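Methylmalonyl-CoA epimerase, mitochondrial (Homo sapiens, PDB 3RMU) interconverts the (R) and (S) forms of methylmalonyl-CoA in mitochondrial propionyl-CoA metabolism, with a bound cobalt ion in this structure. Local coordinates at residues K18-Y23 against A29-A34; V45-N48 against K53-L56; V107-G110 against K114-I117. All coordinates share one frame; numbering follows the deposited sequence.

Contact 1 of 3, residues K18-Y23 against A29-A34; sequences KAAAFY and AQVSEA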
loop_
_atom_site.group_PDB
_atom_site.type_symbol
_atom_site.label_atom_id
_atom_site.label_comp_id
_atom_site.label_asym_id
_atom_site.label_seq_id
_atom_site.Cartn_x
_atom_site.Cartn_y
_atom_site.Cartn_z
ATOM N N LYS A 18 -2.681 19.220 -2.670
ATOM C CA LYS A 18 -4.042 18.706 -2.779
ATOM C C LYS A 18 -4.223 17.337 -2.087
ATOM O O LYS A 18 -5.271 17.101 -1.430
ATOM C CB LYS A 18 -4.527 18.711 -4.241
ATOM C CG LYS A 18 -4.852 20.143 -4.753
ATOM C CD LYS A 18 -5.387 20.172 -6.193
ATOM C CE LYS A 18 -5.331 21.587 -6.778
ATOM N NZ LYS A 18 -6.448 22.397 -6.277
ATOM N N ALA A 19 -3.224 16.442 -2.207
ATOM C CA ALA A 19 -3.313 15.102 -1.605
ATOM C C ALA A 19 -3.244 15.207 -0.072
ATOM O O ALA A 19 -4.060 14.625 0.650
ATOM C CB ALA A 19 -2.209 14.171 -2.166
ATOM N N ALA A 20 -2.289 15.986 0.414
ATOM C CA ALA A 20 -2.119 16.232 1.853
ATOM C C ALA A 20 -3.386 16.801 2.493
ATOM O O ALA A 20 -3.829 16.326 3.534
ATOM C CB ALA A 20 -0.926 17.185 2.088
ATOM N N ALA A 21 -3.984 17.803 1.833
ATOM C CA ALA A 21 -5.187 18.439 2.306
ATOM C C ALA A 21 -6.384 17.500 2.270
ATOM O O ALA A 21 -7.279 17.634 3.084
ATOM C CB ALA A 21 -5.476 19.741 1.486
ATOM N N PHE A 22 -6.419 16.554 1.334
ATOM C CA PHE A 22 -7.487 15.566 1.343
ATOM C C PHE A 22 -7.415 14.720 2.622
ATOM O O PHE A 22 -8.399 14.586 3.356
ATOM C CB PHE A 22 -7.390 14.680 0.112
ATOM C CG PHE A 22 -8.393 13.578 0.072
ATOM C CD1 PHE A 22 -9.670 13.798 -0.433
ATOM C CD2 PHE A 22 -8.051 12.306 0.507
ATOM C CE1 PHE A 22 -10.575 12.765 -0.486
ATOM C CE2 PHE A 22 -8.959 11.285 0.460
ATOM C CZ PHE A 22 -10.229 11.518 -0.010
ATOM N N TYR A 23 -6.246 14.149 2.887
ATOM C CA TYR A 23 -6.091 13.311 4.071
ATOM C C TYR A 23 -6.389 14.099 5.326
ATOM O O TYR A 23 -7.122 13.610 6.196
ATOM C CB TYR A 23 -4.728 12.614 4.117
ATOM C CG TYR A 23 -4.704 11.497 3.117
ATOM C CD1 TYR A 23 -4.200 11.691 1.842
ATOM C CD2 TYR A 23 -5.228 10.246 3.429
ATOM C CE1 TYR A 23 -4.222 10.688 0.906
ATOM C CE2 TYR A 23 -5.234 9.234 2.492
ATOM C CZ TYR A 23 -4.735 9.469 1.228
ATOM O OH TYR A 23 -4.745 8.489 0.274
ATOM N N ALA A 29 -7.067 12.920 8.988
ATOM C CA ALA A 29 -5.750 12.348 9.332
ATOM C C ALA A 29 -4.788 13.385 9.921
ATOM O O ALA A 29 -4.903 14.616 9.692
ATOM C CB ALA A 29 -5.102 11.703 8.104
ATOM N N GLN A 30 -3.802 12.874 10.653
ATOM C CA GLN A 30 -2.677 13.680 11.084
ATOM C C GLN A 30 -1.692 13.708 9.944
ATOM O O GLN A 30 -1.232 12.668 9.500
ATOM C CB GLN A 30 -2.033 13.069 12.333
ATOM C CG GLN A 30 -0.941 13.931 12.923
ATOM C CD GLN A 30 -0.390 13.359 14.215
ATOM O OE1 GLN A 30 0.677 12.751 14.227
ATOM N NE2 GLN A 30 -1.120 13.561 15.318
ATOM N N VAL A 31 -1.375 14.900 9.467
ATOM C CA VAL A 31 -0.573 15.030 8.268
ATOM C C VAL A 31 0.548 16.060 8.523
ATOM O O VAL A 31 0.318 17.110 9.135
ATOM C CB VAL A 31 -1.490 15.456 7.089
ATOM C CG1 VAL A 31 -0.706 15.760 5.877
ATOM C CG2 VAL A 31 -2.583 14.371 6.803
ATOM N N SER A 32 1.750 15.741 8.054
ATOM C CA SER A 32 2.910 16.621 8.180
ATOM C C SER A 32 2.855 17.737 7.155
ATOM O O SER A 32 2.158 17.652 6.158
ATOM C CB SER A 32 4.218 15.852 7.999
ATOM O OG SER A 32 4.482 15.539 6.619
ATOM N N GLU A 33 3.624 18.779 7.403
ATOM C CA GLU A 33 4.018 19.688 6.348
ATOM C C GLU A 33 4.824 18.940 5.264
ATOM O O GLU A 33 5.489 17.936 5.555
ATOM C CB GLU A 33 4.882 20.802 6.941
ATOM C CG GLU A 33 4.168 21.721 7.925
ATOM C CD GLU A 33 5.056 22.893 8.364
ATOM O OE1 GLU A 33 5.968 22.677 9.199
ATOM O OE2 GLU A 33 4.841 24.026 7.872
ATOM N N ALA A 34 4.732 19.408 4.019
ATOM C CA ALA A 34 5.599 18.928 2.942
ATOM C C ALA A 34 7.066 19.172 3.264
ATOM O O ALA A 34 7.447 20.280 3.664
ATOM C CB ALA A 34 5.248 19.583 1.641
#

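Contact 2 of 3, residues V45-N48 against K53-L56; sequences VFVN and KMEL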
loop_
_atom_site.group_PDB
_atom_site.type_symbol
_atom_site.label_atom_id
_atom_site.label_comp_id
_atom_site.label_asym_id
_atom_site.label_seq_id
_atom_site.Cartn_x
_atom_site.Cartn_y
_atom_site.Cartn_z
ATOM N N VAL A 45 4.927 14.147 2.040
ATOM C CA VAL A 45 4.101 14.430 3.226
ATOM C C VAL A 45 3.845 13.072 3.894
ATOM O O VAL A 45 3.534 12.068 3.245
ATOM C CB VAL A 45 2.763 15.166 2.877
ATOM C CG1 VAL A 45 1.666 14.976 3.949
ATOM C CG2 VAL A 45 2.953 16.671 2.561
ATOM N N PHE A 46 3.996 13.059 5.212
ATOM C CA PHE A 46 3.756 11.889 6.039
ATOM C C PHE A 46 2.348 11.940 6.603
ATOM O O PHE A 46 1.968 12.938 7.210
ATOM C CB PHE A 46 4.765 11.879 7.211
ATOM C CG PHE A 46 6.174 11.809 6.773
ATOM C CD1 PHE A 46 6.738 10.580 6.411
ATOM C CD2 PHE A 46 6.945 12.968 6.648
ATOM C CE1 PHE A 46 8.076 10.506 5.954
ATOM C CE2 PHE A 46 8.259 12.901 6.192
ATOM C CZ PHE A 46 8.827 11.658 5.832
ATOM N N VAL A 47 1.564 10.887 6.359
ATOM C CA VAL A 47 0.247 10.747 6.980
ATOM C C VAL A 47 0.401 9.725 8.097
ATOM O O VAL A 47 0.751 8.591 7.829
ATOM C CB VAL A 47 -0.797 10.295 6.002
ATOM C CG1 VAL A 47 -2.146 10.111 6.717
ATOM C CG2 VAL A 47 -0.884 11.305 4.850
ATOM N N ASN A 48 0.226 10.158 9.336
ATOM C CA ASN A 48 0.497 9.288 10.477
ATOM C C ASN A 48 -0.797 8.605 10.898
ATOM O O ASN A 48 -1.648 9.230 11.491
ATOM C CB ASN A 48 1.103 10.066 11.621
ATOM C CG ASN A 48 1.362 9.193 12.884
ATOM O OD1 ASN A 48 1.285 7.966 12.837
ATOM N ND2 ASN A 48 1.679 9.843 13.997
ATOM N N LYS A 53 2.738 4.738 8.573
ATOM C CA LYS A 53 2.536 5.956 7.823
ATOM C C LYS A 53 2.350 5.736 6.355
ATOM O O LYS A 53 2.810 4.741 5.800
ATOM C CB LYS A 53 3.780 6.831 7.953
ATOM C CG LYS A 53 4.041 7.170 9.327
ATOM C CD LYS A 53 5.161 8.096 9.539
ATOM C CE LYS A 53 4.917 8.857 10.799
ATOM N NZ LYS A 53 6.050 8.628 11.689
ATOM N N MET A 54 1.658 6.693 5.747
ATOM C CA MET A 54 1.600 6.809 4.312
ATOM C C MET A 54 2.580 7.914 3.964
ATOM O O MET A 54 2.599 8.952 4.617
ATOM C CB MET A 54 0.201 7.195 3.821
ATOM C CG MET A 54 -0.925 6.280 4.230
ATOM S SD MET A 54 -2.553 6.905 3.723
ATOM C CE MET A 54 -2.425 6.907 1.937
ATOM N N GLU A 55 3.396 7.703 2.946
ATOM C CA GLU A 55 4.321 8.750 2.488
ATOM C C GLU A 55 3.751 9.165 1.158
ATOM O O GLU A 55 3.743 8.375 0.203
ATOM C CB GLU A 55 5.746 8.268 2.331
ATOM C CG GLU A 55 6.373 7.851 3.709
ATOM C CD GLU A 55 7.886 7.674 3.700
ATOM O OE1 GLU A 55 8.520 7.889 2.636
ATOM O OE2 GLU A 55 8.416 7.325 4.799
ATOM N N LEU A 56 3.220 10.389 1.108
ATOM C CA LEU A 56 2.744 10.954 -0.150
ATOM C C LEU A 56 3.927 11.642 -0.850
ATOM O O LEU A 56 4.593 12.506 -0.279
ATOM C CB LEU A 56 1.609 11.969 0.112
ATOM C CG LEU A 56 0.423 11.560 0.988
ATOM C CD1 LEU A 56 -0.520 12.763 1.240
ATOM C CD2 LEU A 56 -0.322 10.414 0.346
#

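Contact 3 of 3, residues V107-G110 against K114-I117; sequences VKIG and KPVI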
loop_
_atom_site.group_PDB
_atom_site.type_symbol
_atom_site.label_atom_id
_atom_site.label_comp_id
_atom_site.label_asym_id
_atom_site.label_seq_id
_atom_site.Cartn_x
_atom_site.Cartn_y
_atom_site.Cartn_z
ATOM N N VAL A 107 22.932 -1.269 -1.923
ATOM C CA VAL A 107 22.388 -0.699 -0.683
ATOM C C VAL A 107 22.644 0.813 -0.724
ATOM O O VAL A 107 23.777 1.248 -0.917
ATOM C CB VAL A 107 23.037 -1.335 0.590
ATOM C CG1 VAL A 107 22.654 -0.569 1.846
ATOM C CG2 VAL A 107 22.615 -2.775 0.727
ATOM N N LYS A 108 21.580 1.598 -0.578
ATOM C CA LYS A 108 21.653 3.055 -0.607
ATOM C C LYS A 108 21.155 3.561 0.731
ATOM O O LYS A 108 20.470 2.837 1.447
ATOM C CB LYS A 108 20.763 3.617 -1.719
ATOM C CG LYS A 108 21.204 3.243 -3.138
ATOM C CD LYS A 108 20.752 4.274 -4.187
ATOM C CE LYS A 108 21.914 5.126 -4.738
ATOM N NZ LYS A 108 22.689 5.880 -3.702
ATOM N N ILE A 109 21.494 4.798 1.074
ATOM C CA ILE A 109 20.872 5.422 2.229
ATOM C C ILE A 109 19.566 6.048 1.726
ATOM O O ILE A 109 19.595 6.845 0.787
ATOM C CB ILE A 109 21.754 6.487 2.870
ATOM C CG1 ILE A 109 23.110 5.896 3.265
ATOM C CG2 ILE A 109 21.076 7.047 4.107
ATOM C CD1 ILE A 109 23.018 4.776 4.273
ATOM N N GLY A 110 18.437 5.640 2.313
ATOM C CA GLY A 110 17.110 6.212 1.979
ATOM C C GLY A 110 16.775 7.492 2.739
ATOM O O GLY A 110 17.602 8.014 3.500
ATOM N N LYS A 114 18.574 5.775 6.775
ATOM C CA LYS A 114 18.880 4.351 7.049
ATOM C C LYS A 114 19.190 3.609 5.750
ATOM O O LYS A 114 18.700 3.999 4.699
ATOM C CB LYS A 114 17.682 3.686 7.715
ATOM C CG LYS A 114 17.383 4.181 9.127
ATOM C CD LYS A 114 18.165 3.378 10.146
ATOM C CE LYS A 114 17.881 3.841 11.564
ATOM N NZ LYS A 114 16.413 3.877 11.834
ATOM N N PRO A 115 20.022 2.548 5.810
ATOM C CA PRO A 115 20.275 1.809 4.563
ATOM C C PRO A 115 18.990 1.127 4.059
ATOM O O PRO A 115 18.199 0.679 4.890
ATOM C CB PRO A 115 21.342 0.771 4.950
ATOM C CG PRO A 115 21.500 0.827 6.431
ATOM C CD PRO A 115 20.745 1.998 6.972
ATOM N N VAL A 116 18.775 1.101 2.734
ATOM C CA VAL A 116 17.625 0.415 2.133
ATOM C C VAL A 116 18.020 -0.329 0.886
ATOM O O VAL A 116 19.021 -0.021 0.267
ATOM C CB VAL A 116 16.485 1.412 1.666
ATOM C CG1 VAL A 116 15.955 2.240 2.852
ATOM C CG2 VAL A 116 17.031 2.319 0.575
ATOM N N ILE A 117 17.198 -1.304 0.526
ATOM C CA ILE A 117 17.282 -2.004 -0.758
ATOM C C ILE A 117 15.866 -2.174 -1.326
ATOM O O ILE A 117 14.874 -2.217 -0.567
ATOM C CB ILE A 117 17.981 -3.377 -0.598
ATOM C CG1 ILE A 117 18.208 -4.060 -1.960
ATOM C CG2 ILE A 117 17.203 -4.319 0.336
ATOM C CD1 ILE A 117 19.560 -4.779 -2.098
#

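Contact 1 of 3, residues K18-Y23 against A29-A34
Ala-29 and Tyr-23 carry the backbone link between helical residues 18-23 and the extended segment 29-34. The amide of Ala-29 gives a hydrogen bond to Tyr-23 O, with Ala-29 N at 2.9 Å and an N-H...O angle of 165°. The donor is tilted 33° from the carbonyl plane. This bond ties the helix to the residue just before the next strand. The two segments are 5.4 Å apart here, between Tyr-23 CA and Ala-29 CA. They have spread to 6.7 Å between Ala-20 CA and Val-31 CA.

Val-31 fills the wider part. Its CB points toward the helix, and its two methyl branches divide the work. CG1 lies anti to the backbone N (chi1 173°) and meets the methyl of Ala-20, with Val-31 CG1 4.1 Å from Ala-20 CB. CG2 rests against the root of the tyrosine, Val-31 CG2 being 3.9 Å from Tyr-23 CB. The methyl of Ala-29 also packs on Tyr-23 CB, and Ala-29 CB lies 3.4 Å from Tyr-23 O. The side-chain packing is apolar, and the tyrosine side chain joins it through CB. Its ring leads away from 29-34, and Phe-22 CD2 lies over the centre of one ring face.

The phenol of Tyr-23 forms a hydrogen bond with Gly-125 O of the second subunit, so this helix also meets the dimer partner. In the sheet, Gln-30 and Ser-32 pair with strand 42-48. Helix 16-26 covers one face there, with Ala-20 on Val-45 and Tyr-23 on Met-54 and Leu-56 of strand 53-59.

Contact 2 of 3, residues V45-N48 against K53-L56
The beta hairpin of strands 42-48 and 53-59 pairs Val-45 with Leu-56 and Val-47 with Met-54 as antiparallel hydrogen-bonded pairs. Phe-46 with Glu-55 and Asn-48 with Lys-53 are the non-hydrogen-bonded pairs. Four backbone bonds close the ladder. The shortest runs from Leu-56 N to Val-45 O at 2.7 Å. The straightest joins Val-47 N to Met-54 O at 2.8 Å, with an angle of 175° at the hydrogen.

The valines, Met-54 and Leu-56 share one face of the sheet. Leu-56 CD1 reaches both valines, 3.9 Å from Val-47 CG2 and 4.1 Å from Val-45 CG1. Val-47 CB and Met-54 CB touch at 3.9 Å. Helix 16-26 covers this face through Ala-20 and Tyr-23.

In this vicinal oxygen chelate (VOC) fold, the other face of the curved sheet looks toward the cobalt site. Phe-46 and Glu-55 lie side by side on it. Each CG is turned opposite its own carbonyl carbon (Phe-46 chi1 -61°), which brings ring and carboxylate together. Glu-55 OE2 meets the ring at its edge and in its plane, 3.4 Å from Phe-46 CE1. The carboxylate plane stands 81° from that of the ring. OE2 is also hydrogen-bonded to His-112 NE2. The cobalt ligands are His-8, His-80 and Glu-130. The Glu-55 side chain touches His-8 and stands next to this coordination shell, about 4 Å from the metal ion at the nearest atoms. Further along, the Lys-53 chain crosses Asn-48, with Lys-53 CE 4.1 Å from Asn-48 CB. Asn-48 OD1 accepts a bond from Gly-50 N in the hairpin turn.

Contact 3 of 3, residues V107-G110 against K114-I117
Val-116 and Val-107 bury the most surface in this short beta hairpin, which joins strand 108-109 to strand 115-119. Strand 108-109 is the outermost strand at this end of the sheet of the VOC fold.

Val-116 is the buried member. Its backbone makes both bonds of the hydrogen-bonded pair with Lys-108. Val-116 N meets Lys-108 O at 2.7 Å, nearly along the C=O axis (C=O...N angle 172°). Lys-108 N gives the return bond to Val-116 O, longer at 3.1 Å. The side chain stands on the same face of the sheet as that of Lys-108, but the lysine chain leads away. Instead, the CG2 branch of Val-116, set between its own backbone N and carbonyl carbon, leans over the strand opposite. It lies 3.6 Å from Lys-108 O and 4.0 Å from Gly-110 N. Val-116 packs against Glu-130 of strand 129-133, a cobalt ligand, which places it beside a first-shell residue. Its side chain is about 7 Å from the ion at the nearest atoms.

Val-107 works beside the pairing. With chi1 at 170°, CG1 swings opposite the amide nitrogen and comes alongside the proline ring. Val-107 CG1 and Pro-115 CB are 3.6 Å apart, and the two side chains point the same way. Both residues also pack on helix 88-97, Val-107 on Val-92 and Pro-115 on Ile-88.

Pro-115 pairs with Ile-109, where the strands come within 4.3 Å between Ile-109 CA and Pro-115 CA. The pair is non-hydrogen-bonded, so the missing amide hydrogen of Pro-115 costs no bond to Ile-109. Near the turn, Gly-110 N donates to Lys-114 O at 2.9 Å, the donor tilted 23° from the carbonyl plane.

All three contacts reach the same sheet. Contacts 1 and 2 adjoin: strands 30-37 and 42-48 are neighbours, and Val-31 packs on Val-45. Contact 3 stands apart, its centre about 26 Å from that of contact 1 and about 19 Å from that of contact 2. Contact 2 is the buried one, contact 1 is partly buried, and contact 3 lies at the surface. Contact 1 is helix on strand, mostly methyl packing with a single backbone bond. Contacts 2 and 3 are hairpins held by backbone ladders. Contacts 2 and 3 both come near the cobalt site, through Glu-55 and Val-116, while contact 1 meets the second subunit through Tyr-23.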